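Local coordinates for protein leucyl aminopeptidase (Trypanosoma brucei brucei, PDB 5NTD) that probably removes leucine and other residues from the N-termini of peptides as a manganese-bound M17 aminopeptidase inhibited by bestatin, at residues P280-S285 against T392-I397. Sequence-based numbering, arbitrary orientation.
Sequences PVKKVS and TPDVVI
Asp394 holds the backbone of Lys283 twice, through its carboxylate and through its own N-H. Its OD2 takes the N-H of Lys283 at 2.9 Å between OD2 and N, on the anti side of the carboxylate and 27° out of its plane. In return the Asp394 N-H donates to Lys283 O at 2.7 Å from N to O, and that same oxygen accepts a longer bond from Val395 N, 3.2 Å away. The aspartate CG lies beside its own backbone N (chi1 -60°), and chi2 (-48°) sets how the carboxylate is turned. CG and CD of Lys282 graze OD2. The ammonium groups of Lys282 and Lys283 stay too far from this carboxylate for a salt bridge, though both may favour its negative charge.

Past Asp394 the two segments pair as parallel strands, with Ser285 N bonded to Val395 O and Ser285 O to Ile397 N, both at 2.9 Å. Strands 283-291 and 395-400 are neighbours in the central sheet of the M17 catalytic domain, and this pairing begins the strand that later carries the manganese ligand Lys289. On one face Val284 CG1 meets Ile397 CD1 at 4.0 Å, beside Val395; Tyr517 of helix 511-519 packs on Val395 and Ile397, and Leu514 on Ile397. On the other, Ser285 OG sits 3.4 Å from both CB and CG of Pro393; its hydrogen bond to Ser336 ties it to strand 334-344, while Ala385 and Thr386 of helix 374-387 pack against Ser285 and Val396. At the outer margin, a water accepts from Thr392 N and weakly from Lys283 NZ.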
ATOM      1  N   PRO G 280      50.413  -2.536  24.559  1.00 37.80           N
ATOM      2  CA  PRO G 280      49.063  -1.988  24.495  1.00 35.02           C
ATOM      3  C   PRO G 280      48.238  -2.373  25.685  1.00 33.03           C
ATOM      4  O   PRO G 280      48.358  -3.482  26.191  1.00 32.67           O
ATOM      5  CB  PRO G 280      48.486  -2.604  23.222  1.00 36.09           C
ATOM      6  CG  PRO G 280      49.559  -3.453  22.610  1.00 37.86           C
ATOM      7  CD  PRO G 280      50.634  -3.637  23.599  1.00 38.13           C
ATOM      8  N   VAL G 281      47.368  -1.479  26.110  1.00 30.95           N
ATOM      9  CA  VAL G 281      46.463  -1.809  27.242  1.00 31.80           C
ATOM     10  C   VAL G 281      45.423  -2.866  26.831  1.00 33.05           C
ATOM     11  O   VAL G 281      44.797  -3.482  27.655  1.00 32.75           O
ATOM     12  CB  VAL G 281      45.735  -0.574  27.848  1.00 31.89           C
ATOM     13  CG1 VAL G 281      46.719   0.455  28.342  1.00 31.41           C
ATOM     14  CG2 VAL G 281      44.772   0.079  26.856  1.00 33.24           C
ATOM     15  N   LYS G 282      45.215  -2.982  25.522  1.00 35.52           N
ATOM     16  CA  LYS G 282      44.198  -3.844  24.920  1.00 36.83           C
ATOM     17  C   LYS G 282      44.433  -3.984  23.443  1.00 35.33           C
ATOM     18  O   LYS G 282      44.955  -3.096  22.782  1.00 33.31           O
ATOM     19  CB  LYS G 282      42.784  -3.226  25.108  1.00 40.05           C
ATOM     20  CG  LYS G 282      41.635  -4.208  25.305  1.00 42.97           C
ATOM     21  CD  LYS G 282      41.828  -4.970  26.600  1.00 44.24           C
ATOM     22  CE  LYS G 282      40.654  -4.845  27.528  1.00 46.60           C
ATOM     23  NZ  LYS G 282      41.054  -5.397  28.848  1.00 48.33           N
ATOM     24  N   LYS G 283      43.976  -5.096  22.916  1.00 36.64           N
ATOM     25  CA  LYS G 283      43.898  -5.279  21.447  1.00 37.42           C
ATOM     26  C   LYS G 283      42.431  -5.239  21.002  1.00 36.02           C
ATOM     27  O   LYS G 283      41.605  -6.073  21.418  1.00 33.13           O
ATOM     28  CB  LYS G 283      44.537  -6.591  21.017  1.00 41.51           C
ATOM     29  CG  LYS G 283      45.946  -6.782  21.536  1.00 44.20           C
ATOM     30  CD  LYS G 283      46.617  -7.958  20.832  1.00 49.60           C
ATOM     31  CE  LYS G 283      47.623  -8.701  21.705  1.00 53.84           C
ATOM     32  NZ  LYS G 283      47.032 -10.018  22.118  1.00 58.19           N
ATOM     33  N   VAL G 284      42.126  -4.267  20.153  1.00 33.73           N
ATOM     34  CA  VAL G 284      40.762  -4.012  19.728  1.00 32.69           C
ATOM     35  C   VAL G 284      40.683  -4.028  18.216  1.00 31.91           C
ATOM     36  O   VAL G 284      41.421  -3.345  17.542  1.00 34.55           O
ATOM     37  CB  VAL G 284      40.237  -2.662  20.245  1.00 32.98           C
ATOM     38  CG1 VAL G 284      38.800  -2.455  19.822  1.00 33.04           C
ATOM     39  CG2 VAL G 284      40.326  -2.588  21.750  1.00 33.35           C
ATOM     40  N   SER G 285      39.732  -4.795  17.708  1.00 32.03           N
ATOM     41  CA  SER G 285      39.392  -4.821  16.269  1.00 30.82           C
ATOM     42  C   SER G 285      38.090  -4.096  16.017  1.00 30.76           C
ATOM     43  O   SER G 285      37.049  -4.423  16.599  1.00 33.42           O
ATOM     44  CB  SER G 285      39.283  -6.224  15.739  1.00 30.57           C
ATOM     45  OG  SER G 285      40.559  -6.832  15.638  1.00 30.04           O
ATOM     46  N   THR G 392      44.991 -11.736  17.627  1.00 34.26           N
ATOM     47  CA  THR G 392      43.587 -12.018  17.954  1.00 33.52           C
ATOM     48  C   THR G 392      43.117 -10.945  18.919  1.00 31.84           C
ATOM     49  O   THR G 392      43.719 -10.762  19.952  1.00 28.84           O
ATOM     50  CB  THR G 392      43.408 -13.396  18.607  1.00 35.72           C
ATOM     51  OG1 THR G 392      43.902 -14.402  17.711  1.00 36.87           O
ATOM     52  CG2 THR G 392      41.919 -13.711  18.864  1.00 37.11           C
ATOM     53  N   PRO G 393      42.015 -10.229  18.592  1.00 30.54           N
ATOM     54  CA  PRO G 393      41.618  -9.133  19.445  1.00 28.97           C
ATOM     55  C   PRO G 393      40.982  -9.592  20.726  1.00 28.76           C
ATOM     56  O   PRO G 393      40.424 -10.671  20.801  1.00 28.82           O
ATOM     57  CB  PRO G 393      40.585  -8.399  18.600  1.00 31.11           C
ATOM     58  CG  PRO G 393      40.000  -9.447  17.735  1.00 30.83           C
ATOM     59  CD  PRO G 393      41.161 -10.318  17.394  1.00 30.81           C
ATOM     60  N   ASP G 394      41.098  -8.738  21.730  1.00 28.02           N
ATOM     61  CA  ASP G 394      40.435  -8.937  23.011  1.00 28.10           C
ATOM     62  C   ASP G 394      38.988  -8.506  22.906  1.00 28.47           C
ATOM     63  O   ASP G 394      38.131  -8.997  23.633  1.00 28.78           O
ATOM     64  CB  ASP G 394      41.102  -8.111  24.124  1.00 28.13           C
ATOM     65  CG  ASP G 394      42.578  -8.480  24.325  1.00 28.26           C
ATOM     66  OD1 ASP G 394      42.884  -9.693  24.420  1.00 27.78           O
ATOM     67  OD2 ASP G 394      43.413  -7.539  24.340  1.00 28.14           O
ATOM     68  N   VAL G 395      38.776  -7.508  22.073  1.00 27.59           N
ATOM     69  CA  VAL G 395      37.481  -6.870  21.928  1.00 27.38           C
ATOM     70  C   VAL G 395      37.248  -6.615  20.462  1.00 27.05           C
ATOM     71  O   VAL G 395      38.116  -6.109  19.770  1.00 26.12           O
ATOM     72  CB  VAL G 395      37.397  -5.518  22.660  1.00 28.04           C
ATOM     73  CG1 VAL G 395      36.029  -4.887  22.469  1.00 28.43           C
ATOM     74  CG2 VAL G 395      37.670  -5.690  24.142  1.00 27.52           C
ATOM     75  N   VAL G 396      36.047  -6.949  20.009  1.00 26.69           N
ATOM     76  CA  VAL G 396      35.598  -6.614  18.647  1.00 26.48           C
ATOM     77  C   VAL G 396      34.448  -5.625  18.759  1.00 27.47           C
ATOM     78  O   VAL G 396      33.484  -5.868  19.480  1.00 26.27           O
ATOM     79  CB  VAL G 396      35.110  -7.814  17.861  1.00 26.76           C
ATOM     80  CG1 VAL G 396      34.531  -7.388  16.516  1.00 27.78           C
ATOM     81  CG2 VAL G 396      36.236  -8.776  17.626  1.00 27.98           C
ATOM     82  N   ILE G 397      34.592  -4.503  18.061  1.00 27.31           N
ATOM     83  CA  ILE G 397      33.544  -3.494  18.009  1.00 26.73           C
ATOM     84  C   ILE G 397      33.127  -3.339  16.576  1.00 27.69           C
ATOM     85  O   ILE G 397      33.943  -2.969  15.714  1.00 28.01           O
ATOM     86  CB  ILE G 397      33.990  -2.121  18.518  1.00 27.04           C
ATOM     87  CG1 ILE G 397      34.530  -2.215  19.937  1.00 26.85           C
ATOM     88  CG2 ILE G 397      32.831  -1.122  18.478  1.00 26.58           C
ATOM     89  CD1 ILE G 397      35.172  -0.927  20.418  1.00 26.77           C
TER
HETATM   90  O   HOH W   1      47.432 -12.306  19.671  1.00 47.16           O